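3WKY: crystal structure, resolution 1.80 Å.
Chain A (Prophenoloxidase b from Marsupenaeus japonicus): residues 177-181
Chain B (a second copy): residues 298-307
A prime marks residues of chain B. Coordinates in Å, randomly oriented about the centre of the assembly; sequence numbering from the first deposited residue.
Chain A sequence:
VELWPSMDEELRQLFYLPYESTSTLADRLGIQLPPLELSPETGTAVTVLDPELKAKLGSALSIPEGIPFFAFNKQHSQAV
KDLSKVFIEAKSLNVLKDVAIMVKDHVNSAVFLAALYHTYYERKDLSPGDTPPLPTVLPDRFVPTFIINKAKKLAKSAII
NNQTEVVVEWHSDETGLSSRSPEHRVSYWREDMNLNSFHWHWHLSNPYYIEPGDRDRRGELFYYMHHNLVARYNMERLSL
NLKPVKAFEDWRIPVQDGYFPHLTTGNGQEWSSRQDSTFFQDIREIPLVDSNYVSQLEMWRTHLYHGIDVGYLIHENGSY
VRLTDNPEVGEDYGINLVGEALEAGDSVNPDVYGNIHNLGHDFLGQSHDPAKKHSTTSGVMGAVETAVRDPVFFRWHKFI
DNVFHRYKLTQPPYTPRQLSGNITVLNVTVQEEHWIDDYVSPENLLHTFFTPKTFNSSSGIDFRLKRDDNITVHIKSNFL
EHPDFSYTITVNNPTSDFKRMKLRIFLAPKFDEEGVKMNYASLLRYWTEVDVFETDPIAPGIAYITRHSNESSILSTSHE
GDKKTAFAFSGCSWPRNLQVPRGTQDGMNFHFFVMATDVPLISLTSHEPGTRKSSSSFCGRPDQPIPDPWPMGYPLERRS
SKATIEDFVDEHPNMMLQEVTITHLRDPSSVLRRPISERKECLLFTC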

# COMPACT_ATOMS: atom_id res chain seq x y z
N LEU A 177 -26.14 10.48 -13.00
CA LEU A 177 -25.75 11.44 -14.04
C LEU A 177 -24.88 10.73 -15.07
O LEU A 177 -23.71 10.48 -14.81
CB LEU A 177 -24.98 12.59 -13.40
CG LEU A 177 -24.51 13.73 -14.31
CD1 LEU A 177 -25.69 14.30 -15.08
CD2 LEU A 177 -23.85 14.81 -13.47
N SER A 178 -25.45 10.41 -16.23
CA SER A 178 -24.71 9.62 -17.21
C SER A 178 -23.41 10.29 -17.62
O SER A 178 -22.41 9.61 -17.87
CB SER A 178 -25.57 9.32 -18.45
OG SER A 178 -26.54 8.33 -18.18
N SER A 179 -23.40 11.62 -17.68
CA SER A 179 -22.21 12.30 -18.18
C SER A 179 -21.00 12.09 -17.27
O SER A 179 -19.86 12.25 -17.72
CB SER A 179 -22.46 13.79 -18.42
OG SER A 179 -22.87 14.43 -17.23
N ARG A 180 -21.23 11.72 -16.01
CA ARG A 180 -20.11 11.44 -15.11
C ARG A 180 -20.03 9.98 -14.65
O ARG A 180 -19.13 9.63 -13.90
CB ARG A 180 -20.18 12.33 -13.87
CG ARG A 180 -20.20 13.77 -14.20
CD ARG A 180 -20.01 14.59 -12.95
NE ARG A 180 -19.74 15.98 -13.30
CZ ARG A 180 -19.46 16.92 -12.41
NH1 ARG A 180 -19.42 16.60 -11.12
NH2 ARG A 180 -19.23 18.16 -12.81
N SER A 181 -20.95 9.15 -15.11
CA SER A 181 -21.06 7.78 -14.63
C SER A 181 -21.43 6.86 -15.78
O SER A 181 -22.61 6.68 -16.09
CB SER A 181 -22.12 7.71 -13.53
OG SER A 181 -22.31 6.39 -13.05
N GLU B 298 -9.22 14.81 -14.74
CA GLU B 298 -9.94 13.54 -14.85
C GLU B 298 -11.40 13.72 -15.16
O GLU B 298 -11.98 12.96 -15.95
CB GLU B 298 -9.76 12.71 -13.57
CG GLU B 298 -8.35 12.18 -13.45
CD GLU B 298 -8.09 11.50 -12.13
OE1 GLU B 298 -8.82 11.79 -11.15
OE2 GLU B 298 -7.13 10.70 -12.07
N MET B 299 -12.02 14.74 -14.58
CA MET B 299 -13.43 14.99 -14.88
C MET B 299 -13.63 15.55 -16.30
O MET B 299 -14.59 15.18 -16.99
CB MET B 299 -14.10 15.88 -13.83
CG MET B 299 -15.63 15.93 -14.02
SD MET B 299 -16.42 14.30 -13.91
CE MET B 299 -16.25 14.04 -12.12
N TRP B 300 -12.73 16.42 -16.74
CA TRP B 300 -12.75 16.84 -18.15
C TRP B 300 -12.67 15.62 -19.06
O TRP B 300 -13.39 15.52 -20.06
CB TRP B 300 -11.56 17.75 -18.47
CG TRP B 300 -11.60 19.11 -17.80
CD1 TRP B 300 -12.70 19.77 -17.38
CD2 TRP B 300 -10.48 19.96 -17.53
NE1 TRP B 300 -12.34 20.99 -16.84
CE2 TRP B 300 -10.97 21.12 -16.93
CE3 TRP B 300 -9.10 19.84 -17.74
CZ2 TRP B 300 -10.14 22.17 -16.53
CZ3 TRP B 300 -8.27 20.88 -17.35
CH2 TRP B 300 -8.80 22.03 -16.75
N ARG B 301 -11.79 14.69 -18.72
CA ARG B 301 -11.62 13.47 -19.50
C ARG B 301 -12.90 12.63 -19.50
O ARG B 301 -13.34 12.13 -20.54
CB ARG B 301 -10.45 12.64 -18.95
CG ARG B 301 -10.22 11.35 -19.74
CD ARG B 301 -8.93 10.66 -19.29
NE ARG B 301 -9.00 10.22 -17.90
CZ ARG B 301 -7.98 9.66 -17.24
NH1 ARG B 301 -6.81 9.47 -17.85
NH2 ARG B 301 -8.13 9.27 -15.99
N THR B 302 -13.49 12.48 -18.31
CA THR B 302 -14.76 11.76 -18.18
C THR B 302 -15.84 12.39 -19.06
O THR B 302 -16.57 11.69 -19.78
CB THR B 302 -15.21 11.76 -16.70
OG1 THR B 302 -14.27 11.00 -15.93
CG2 THR B 302 -16.60 11.15 -16.55
N HIS B 303 -15.94 13.72 -19.02
CA HIS B 303 -16.94 14.42 -19.83
C HIS B 303 -16.69 14.20 -21.32
O HIS B 303 -17.62 13.99 -22.11
CB HIS B 303 -16.94 15.93 -19.55
CG HIS B 303 -17.52 16.31 -18.21
ND1 HIS B 303 -17.32 17.53 -17.65
CD2 HIS B 303 -18.34 15.62 -17.36
CE1 HIS B 303 -17.96 17.60 -16.48
NE2 HIS B 303 -18.58 16.45 -16.29
N LEU B 304 -15.43 14.26 -21.72
CA LEU B 304 -15.09 14.11 -23.13
C LEU B 304 -15.33 12.68 -23.62
O LEU B 304 -15.84 12.47 -24.74
CB LEU B 304 -13.65 14.56 -23.38
CG LEU B 304 -13.16 14.48 -24.83
CD1 LEU B 304 -14.04 15.36 -25.75
CD2 LEU B 304 -11.70 14.91 -24.92
N TYR B 305 -14.98 11.70 -22.79
CA TYR B 305 -15.24 10.30 -23.11
C TYR B 305 -16.74 10.07 -23.28
O TYR B 305 -17.15 9.33 -24.19
CB TYR B 305 -14.72 9.36 -22.01
CG TYR B 305 -13.22 9.09 -22.03
CD1 TYR B 305 -12.39 9.64 -23.01
CD2 TYR B 305 -12.64 8.27 -21.08
CE1 TYR B 305 -11.01 9.39 -23.01
CE2 TYR B 305 -11.28 8.01 -21.08
CZ TYR B 305 -10.47 8.57 -22.04
OH TYR B 305 -9.12 8.29 -22.00
N HIS B 306 -17.54 10.66 -22.40
CA HIS B 306 -19.00 10.55 -22.52
C HIS B 306 -19.48 11.09 -23.87
O HIS B 306 -20.24 10.42 -24.57
CB HIS B 306 -19.70 11.32 -21.41
CG HIS B 306 -21.20 11.34 -21.54
ND1 HIS B 306 -21.98 10.24 -21.25
CD2 HIS B 306 -22.05 12.32 -21.94
CE1 HIS B 306 -23.25 10.54 -21.47
NE2 HIS B 306 -23.32 11.79 -21.89
N GLY B 307 -19.05 12.30 -24.22
CA GLY B 307 -19.45 12.90 -25.49
C GLY B 307 -19.06 12.05 -26.68
O GLY B 307 -19.84 11.86 -27.63
O HOH W 1 -21.13 8.15 -19.56

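A short loop can dock against a helix with very few polar contacts, provided that each is well placed and the rest of the surface fits closely. The contact between Ser178–Arg180 and the helix carrying Met299′, Thr302′, His303′ and His306′ illustrates the principle. Met299′, the neighbouring pair Thr302′ and His303′, and His306′ follow one another at about one helical turn, so they fall along one side of the helix, and together with the loop they bury 344 Å².

Arg180 contributes the most covered surface. Its CA-to-CB bond points sideways, but the nearly extended side chain (m, t, t) brings its end closer to the helix. There NE donates the one direct hydrogen bond of the contact, to NE2 of His303′ at 3.2 Å. Because NE2 serves as acceptor, it carries no proton in this arrangement; Arg180 NE lies near the plane of the imidazole, where the nitrogen lone pair points. Met299′ adds a nonpolar complement: its SD lies over one face of the guanidinium and comes within 3.7 Å of Arg180 CD. NH1 and NH2 are hydrogen-bonded elsewhere in the structure, while NE is the atom that meets the histidine.

Ser179 and His306′ form the second centre. CA of Ser179 sits 3.6 Å from the centroid of the His306′ ring and only 7° off its normal, so the C-H/pi contact is made by the backbone carbon, over the ring face. The carbonyl of Ser179 then packs against the helix, its O lying 3.6 Å from CG2 of Thr302′.

Water mediates where direct geometry fails. Ser178 O and His306′ ND1 are 3.5 Å apart at a poor angle and do not hydrogen-bond. Water 1 bridges them, donating to Ser178 O at 2.6 Å and hydrogen-bonding with His306′ ND1 at 2.8 Å. His306′ thus uses its ring face for packing and a nitrogen for solvent-mediated linkage.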